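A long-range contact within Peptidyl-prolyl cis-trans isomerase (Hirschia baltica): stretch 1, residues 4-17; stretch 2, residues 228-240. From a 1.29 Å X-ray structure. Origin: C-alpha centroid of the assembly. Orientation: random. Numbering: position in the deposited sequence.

Stretch 1 (4-17) EYTKESVQADPENW
Stretch 2 228-240: PEAWVMRNDGPMF

Two stretches of one peptidyl-prolyl cis-trans isomerase chain, at least 214 residues apart in sequence wherever they touch, bury 793 Å² between them. The backbone of stretch 1 runs extended through Y5 (phi/psi -114/130), forms a helix that starts at K7 and includes Q11, turns through D13-N16 (N16 -115/-10) and becomes extended at W17 (-135/131). Stretch 2 is a strand from E229 to M233, then a type I turn from R234 to G237, closed by G237 N to R234 O (3.1 Å), then a helix beginning at P238. The helix and strand axes approach to 10.1 Å, their N-to-C directions 61° apart. W17 and M233 form an antiparallel, non-hydrogen-bonded bridge pair, CA atoms 4.5 Å apart, with both side chains on the same face; N16 CA lies 5.0 Å from R234 CA.

Three hydrogen bonds join the stretches directly. Beside the bridge, R234 N donates to N16 O (2.8 Å, 168°), and M233 CA makes a CH contact to the same N16 O at 3.3 Å. N16 (chi1 -77°, m; chi2 -61°) has its CB directed away overall, but its amide comes back to the other stretch: OD1 accepts from M239 N (3.0 Å, 166°), while ND2 donates to D13 OD2 (2.9 Å), so an asparagine serves both stretches with one acceptor and one donor. G237 passes close by; a CB there would fall 2.8 Å from E15 O and 2.9 Å from N16 OD1, so glycine suits the site. R234 (m, t, t, chi4 -78°) crosses over to donate from NE to P14 O (2.9 Å, 137°), which lies at the edge of the guanidinium.

Charge pairing adds a salt bridge between two partly exposed side chains: K7, all four chi angles t, starts sideways but its long chain brings NZ to 3.4 Å from E229 OE1. E229 (m, t) points toward stretch 1.

Aromatic and apolar packing centers on two tryptophans. W231 (chi1 -80°, chi2 -95°) points toward stretch 1 and loses 110 Å² to it. V10 (t) sets CG1 over its face, 3.5 Å from the five-membered ring centroid, a CH-pi contact suited to a branched valine; W17 CB reaches W231 CD1 at 3.9 Å. The buried W17 (chi1 -64°, chi2 95°) loses 116 Å². M233 CB lies over one face of the W17 indole, 4.2 Å from the six-membered ring centroid; the chain runs t, t to SD and turns at chi3 (m), which leaves CE 3.6 Å from W17 CZ2. M239 (m, t, p) brings SD obliquely to 4.9 Å from the W17 five-membered ring centroid. Y5 (chi1 -47°, chi2 -85°) meets the CE methyl groups of both methionines, CE1 to M239 CE 3.9 Å and OH to M233 CE 3.8 Å; these methyls pack beside the Y5-W17 contact (Y5 CE1 to W17 CZ2 3.9 Å), M239 CE 4.3 Å from W17 CZ2.

Waters bridge further polar atoms. Water 1 donates to E229 OE1 (2.9 Å) and accepts from Q11 NE2 (2.7 Å). Water 3 donates to N16 OD1 (2.7 Å) and R234 O (2.7 Å) and accepts from F240 N (2.9 Å). Water 4 donates to W17 O (2.8 Å) and accepts from R234 NH2 (2.5 Å).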

# COMPACT_ATOMS: atom_id res chain seq x y z
N GLU A 4 -17.70 -12.12 -1.02
CA GLU A 4 -18.23 -10.76 -0.97
C GLU A 4 -18.75 -10.50 0.44
O GLU A 4 -19.43 -11.34 1.04
CB GLU A 4 -19.31 -10.55 -2.03
CG GLU A 4 -20.67 -11.15 -1.71
CD GLU A 4 -21.76 -10.68 -2.66
OE1 GLU A 4 -21.83 -9.46 -2.93
OE2 GLU A 4 -22.54 -11.53 -3.14
N TYR A 5 -18.38 -9.35 0.99
CA TYR A 5 -18.81 -8.97 2.33
C TYR A 5 -19.73 -7.76 2.27
O TYR A 5 -19.39 -6.76 1.65
CB TYR A 5 -17.61 -8.65 3.20
CG TYR A 5 -16.51 -9.69 3.12
CD1 TYR A 5 -16.55 -10.83 3.91
CD2 TYR A 5 -15.46 -9.52 2.25
CE1 TYR A 5 -15.54 -11.78 3.83
CE2 TYR A 5 -14.46 -10.45 2.16
CZ TYR A 5 -14.50 -11.57 2.95
OH TYR A 5 -13.48 -12.49 2.83
N THR A 6 -20.87 -7.86 2.92
CA THR A 6 -21.82 -6.75 2.96
C THR A 6 -21.40 -5.72 4.00
O THR A 6 -20.75 -6.05 4.99
CB THR A 6 -23.23 -7.21 3.31
OG1 THR A 6 -23.26 -7.73 4.64
CG2 THR A 6 -23.72 -8.27 2.33
N LYS A 7 -21.82 -4.49 3.77
CA LYS A 7 -21.53 -3.40 4.69
C LYS A 7 -22.12 -3.72 6.07
O LYS A 7 -21.48 -3.49 7.09
CB LYS A 7 -22.10 -2.09 4.16
CG LYS A 7 -21.60 -0.87 4.91
CD LYS A 7 -22.04 0.42 4.21
CE LYS A 7 -21.42 1.66 4.85
NZ LYS A 7 -21.99 2.91 4.30
N GLU A 8 -23.32 -4.29 6.09
CA GLU A 8 -23.96 -4.63 7.34
C GLU A 8 -23.12 -5.62 8.14
O GLU A 8 -22.91 -5.45 9.34
CB GLU A 8 -25.36 -5.19 7.06
CG GLU A 8 -26.18 -5.49 8.30
CD GLU A 8 -27.64 -5.76 7.98
OE1 GLU A 8 -28.01 -5.76 6.78
OE2 GLU A 8 -28.43 -5.98 8.92
N SER A 9 -22.62 -6.66 7.46
CA SER A 9 -21.86 -7.71 8.14
C SER A 9 -20.50 -7.20 8.65
O SER A 9 -19.99 -7.67 9.67
CB SER A 9 -21.65 -8.90 7.21
OG SER A 9 -20.68 -8.61 6.22
N VAL A 10 -19.91 -6.26 7.92
CA VAL A 10 -18.64 -5.68 8.29
C VAL A 10 -18.81 -4.71 9.47
O VAL A 10 -18.03 -4.75 10.42
CB VAL A 10 -18.02 -4.97 7.08
CG1 VAL A 10 -16.90 -4.05 7.49
CG2 VAL A 10 -17.57 -6.01 6.06
N GLN A 11 -19.83 -3.85 9.42
CA GLN A 11 -20.05 -2.90 10.51
C GLN A 11 -20.44 -3.55 11.83
O GLN A 11 -20.13 -3.02 12.90
CB GLN A 11 -21.14 -1.91 10.12
CG GLN A 11 -20.68 -0.94 9.07
CD GLN A 11 -21.73 0.10 8.73
OE1 GLN A 11 -22.93 -0.16 8.82
NE2 GLN A 11 -21.28 1.29 8.35
N ALA A 12 -21.10 -4.69 11.76
CA ALA A 12 -21.55 -5.37 12.96
C ALA A 12 -20.42 -6.14 13.64
O ALA A 12 -20.62 -6.67 14.72
CB ALA A 12 -22.68 -6.32 12.62
N ASP A 13 -19.25 -6.19 13.01
CA ASP A 13 -18.22 -7.14 13.42
C ASP A 13 -16.82 -6.54 13.52
O ASP A 13 -15.92 -6.87 12.76
CB ASP A 13 -18.21 -8.31 12.44
CG ASP A 13 -17.40 -9.50 12.93
OD1 ASP A 13 -16.98 -9.51 14.10
OD2 ASP A 13 -17.23 -10.45 12.15
N PRO A 14 -16.63 -5.64 14.49
CA PRO A 14 -15.34 -4.98 14.67
C PRO A 14 -14.23 -5.95 15.07
O PRO A 14 -13.07 -5.62 14.94
CB PRO A 14 -15.61 -3.96 15.77
CG PRO A 14 -16.83 -4.46 16.48
CD PRO A 14 -17.64 -5.15 15.45
N GLU A 15 -14.59 -7.14 15.55
CA GLU A 15 -13.60 -8.15 15.87
C GLU A 15 -12.86 -8.62 14.62
O GLU A 15 -11.70 -9.04 14.69
CB GLU A 15 -14.26 -9.35 16.57
CG GLU A 15 -14.87 -9.04 17.93
CD GLU A 15 -16.24 -8.33 17.87
OE1 GLU A 15 -16.86 -8.25 16.77
OE2 GLU A 15 -16.70 -7.85 18.93
N ASN A 16 -13.52 -8.51 13.46
CA ASN A 16 -12.95 -9.01 12.23
C ASN A 16 -12.65 -7.93 11.21
O ASN A 16 -12.00 -8.21 10.22
CB ASN A 16 -13.86 -10.05 11.62
CG ASN A 16 -13.75 -11.37 12.33
OD1 ASN A 16 -12.68 -11.97 12.37
ND2 ASN A 16 -14.84 -11.82 12.91
N TRP A 17 -13.12 -6.71 11.45
CA TRP A 17 -12.98 -5.63 10.48
C TRP A 17 -12.51 -4.34 11.12
O TRP A 17 -13.06 -3.86 12.12
CB TRP A 17 -14.29 -5.40 9.74
CG TRP A 17 -14.70 -6.57 8.95
CD1 TRP A 17 -15.55 -7.57 9.33
CD2 TRP A 17 -14.23 -6.92 7.64
NE1 TRP A 17 -15.66 -8.50 8.33
CE2 TRP A 17 -14.86 -8.12 7.28
CE3 TRP A 17 -13.35 -6.32 6.73
CZ2 TRP A 17 -14.64 -8.74 6.05
CZ3 TRP A 17 -13.14 -6.94 5.51
CH2 TRP A 17 -13.79 -8.13 5.18
N PRO A 228 -16.30 7.71 0.87
CA PRO A 228 -16.36 6.24 0.87
C PRO A 228 -15.91 5.73 2.21
O PRO A 228 -15.13 6.39 2.89
CB PRO A 228 -15.40 5.82 -0.25
CG PRO A 228 -14.68 7.04 -0.67
CD PRO A 228 -15.41 8.24 -0.18
N GLU A 229 -16.41 4.56 2.60
CA GLU A 229 -16.05 3.96 3.87
C GLU A 229 -15.36 2.63 3.58
O GLU A 229 -15.92 1.77 2.91
CB GLU A 229 -17.28 3.77 4.76
CG GLU A 229 -17.96 5.11 5.14
CD GLU A 229 -19.29 4.97 5.88
OE1 GLU A 229 -19.59 3.91 6.46
OE2 GLU A 229 -20.04 5.97 5.89
N ALA A 230 -14.14 2.48 4.08
CA ALA A 230 -13.34 1.29 3.82
C ALA A 230 -13.06 0.51 5.09
O ALA A 230 -12.90 1.08 6.17
CB ALA A 230 -12.03 1.67 3.14
N TRP A 231 -13.03 -0.80 4.94
CA TRP A 231 -12.68 -1.69 6.04
C TRP A 231 -11.69 -2.70 5.53
O TRP A 231 -11.73 -3.09 4.36
CB TRP A 231 -13.91 -2.41 6.61
CG TRP A 231 -14.77 -1.63 7.57
CD1 TRP A 231 -14.70 -1.63 8.95
CD2 TRP A 231 -15.86 -0.77 7.23
NE1 TRP A 231 -15.68 -0.81 9.47
CE2 TRP A 231 -16.40 -0.27 8.44
CE3 TRP A 231 -16.42 -0.37 6.02
CZ2 TRP A 231 -17.48 0.60 8.47
CZ3 TRP A 231 -17.49 0.50 6.05
CH2 TRP A 231 -18.01 0.98 7.26
N VAL A 232 -10.80 -3.12 6.42
CA VAL A 232 -9.78 -4.12 6.13
C VAL A 232 -9.93 -5.20 7.17
O VAL A 232 -10.05 -4.91 8.36
CB VAL A 232 -8.37 -3.52 6.15
CG1 VAL A 232 -7.30 -4.58 5.94
CG2 VAL A 232 -8.25 -2.43 5.12
N MET A 233 -9.94 -6.44 6.73
CA MET A 233 -10.06 -7.56 7.66
C MET A 233 -8.90 -7.52 8.66
O MET A 233 -7.77 -7.19 8.34
CB MET A 233 -10.09 -8.88 6.90
CG MET A 233 -10.25 -10.13 7.80
SD MET A 233 -10.50 -11.62 6.86
CE MET A 233 -12.19 -11.42 6.29
N ARG A 234 -9.21 -7.82 9.92
CA ARG A 234 -8.23 -7.87 10.98
C ARG A 234 -7.45 -9.17 10.91
O ARG A 234 -8.03 -10.26 10.96
CB ARG A 234 -8.91 -7.73 12.35
CG ARG A 234 -9.40 -6.32 12.62
CD ARG A 234 -9.89 -6.10 14.05
NE ARG A 234 -10.38 -4.73 14.24
CZ ARG A 234 -9.62 -3.65 14.41
NH1 ARG A 234 -8.29 -3.74 14.41
NH2 ARG A 234 -10.18 -2.46 14.58
N ASN A 235 -6.13 -9.07 10.75
CA ASN A 235 -5.32 -10.24 10.55
C ASN A 235 -5.30 -11.11 11.79
O ASN A 235 -5.12 -12.30 11.67
CB ASN A 235 -3.90 -9.83 10.15
CG ASN A 235 -3.87 -8.98 8.88
OD1 ASN A 235 -3.49 -7.82 8.92
ND2 ASN A 235 -4.22 -9.57 7.75
N ASP A 236 -5.53 -10.50 12.95
CA ASP A 236 -5.48 -11.22 14.22
C ASP A 236 -6.85 -11.74 14.64
O ASP A 236 -7.02 -12.21 15.78
CB ASP A 236 -4.88 -10.33 15.32
CG ASP A 236 -5.66 -9.04 15.56
OD1 ASP A 236 -6.52 -8.65 14.75
OD2 ASP A 236 -5.38 -8.38 16.59
N GLY A 237 -7.82 -11.67 13.74
CA GLY A 237 -9.15 -12.16 14.02
C GLY A 237 -9.40 -13.52 13.39
O GLY A 237 -8.61 -14.02 12.59
N PRO A 238 -10.54 -14.13 13.74
CA PRO A 238 -10.79 -15.51 13.30
C PRO A 238 -11.16 -15.64 11.84
O PRO A 238 -10.88 -16.66 11.23
CB PRO A 238 -11.96 -15.95 14.18
CG PRO A 238 -12.62 -14.71 14.60
CD PRO A 238 -11.52 -13.68 14.73
N MET A 239 -11.78 -14.64 11.25
CA MET A 239 -12.07 -14.74 9.82
C MET A 239 -10.77 -14.81 9.02
O MET A 239 -10.68 -15.52 8.03
CB MET A 239 -12.92 -13.58 9.35
CG MET A 239 -14.33 -13.69 9.84
SD MET A 239 -15.42 -12.35 9.36
CE MET A 239 -15.59 -12.67 7.61
N PHE A 240 -9.76 -14.08 9.45
CA PHE A 240 -8.51 -14.14 8.73
C PHE A 240 -7.84 -15.50 8.94
O PHE A 240 -7.20 -16.01 8.04
CB PHE A 240 -7.56 -13.01 9.12
CG PHE A 240 -6.41 -12.85 8.15
CD1 PHE A 240 -6.65 -12.36 6.87
CD2 PHE A 240 -5.13 -13.23 8.49
CE1 PHE A 240 -5.63 -12.23 5.96
CE2 PHE A 240 -4.10 -13.09 7.57
CZ PHE A 240 -4.36 -12.59 6.31
O HOH W 1 -22.15 3.77 7.72
O HOH W 2 -9.18 -9.08 15.98
O HOH W 3 -10.34 -11.73 10.97
O HOH W 4 -12.67 -2.72 14.69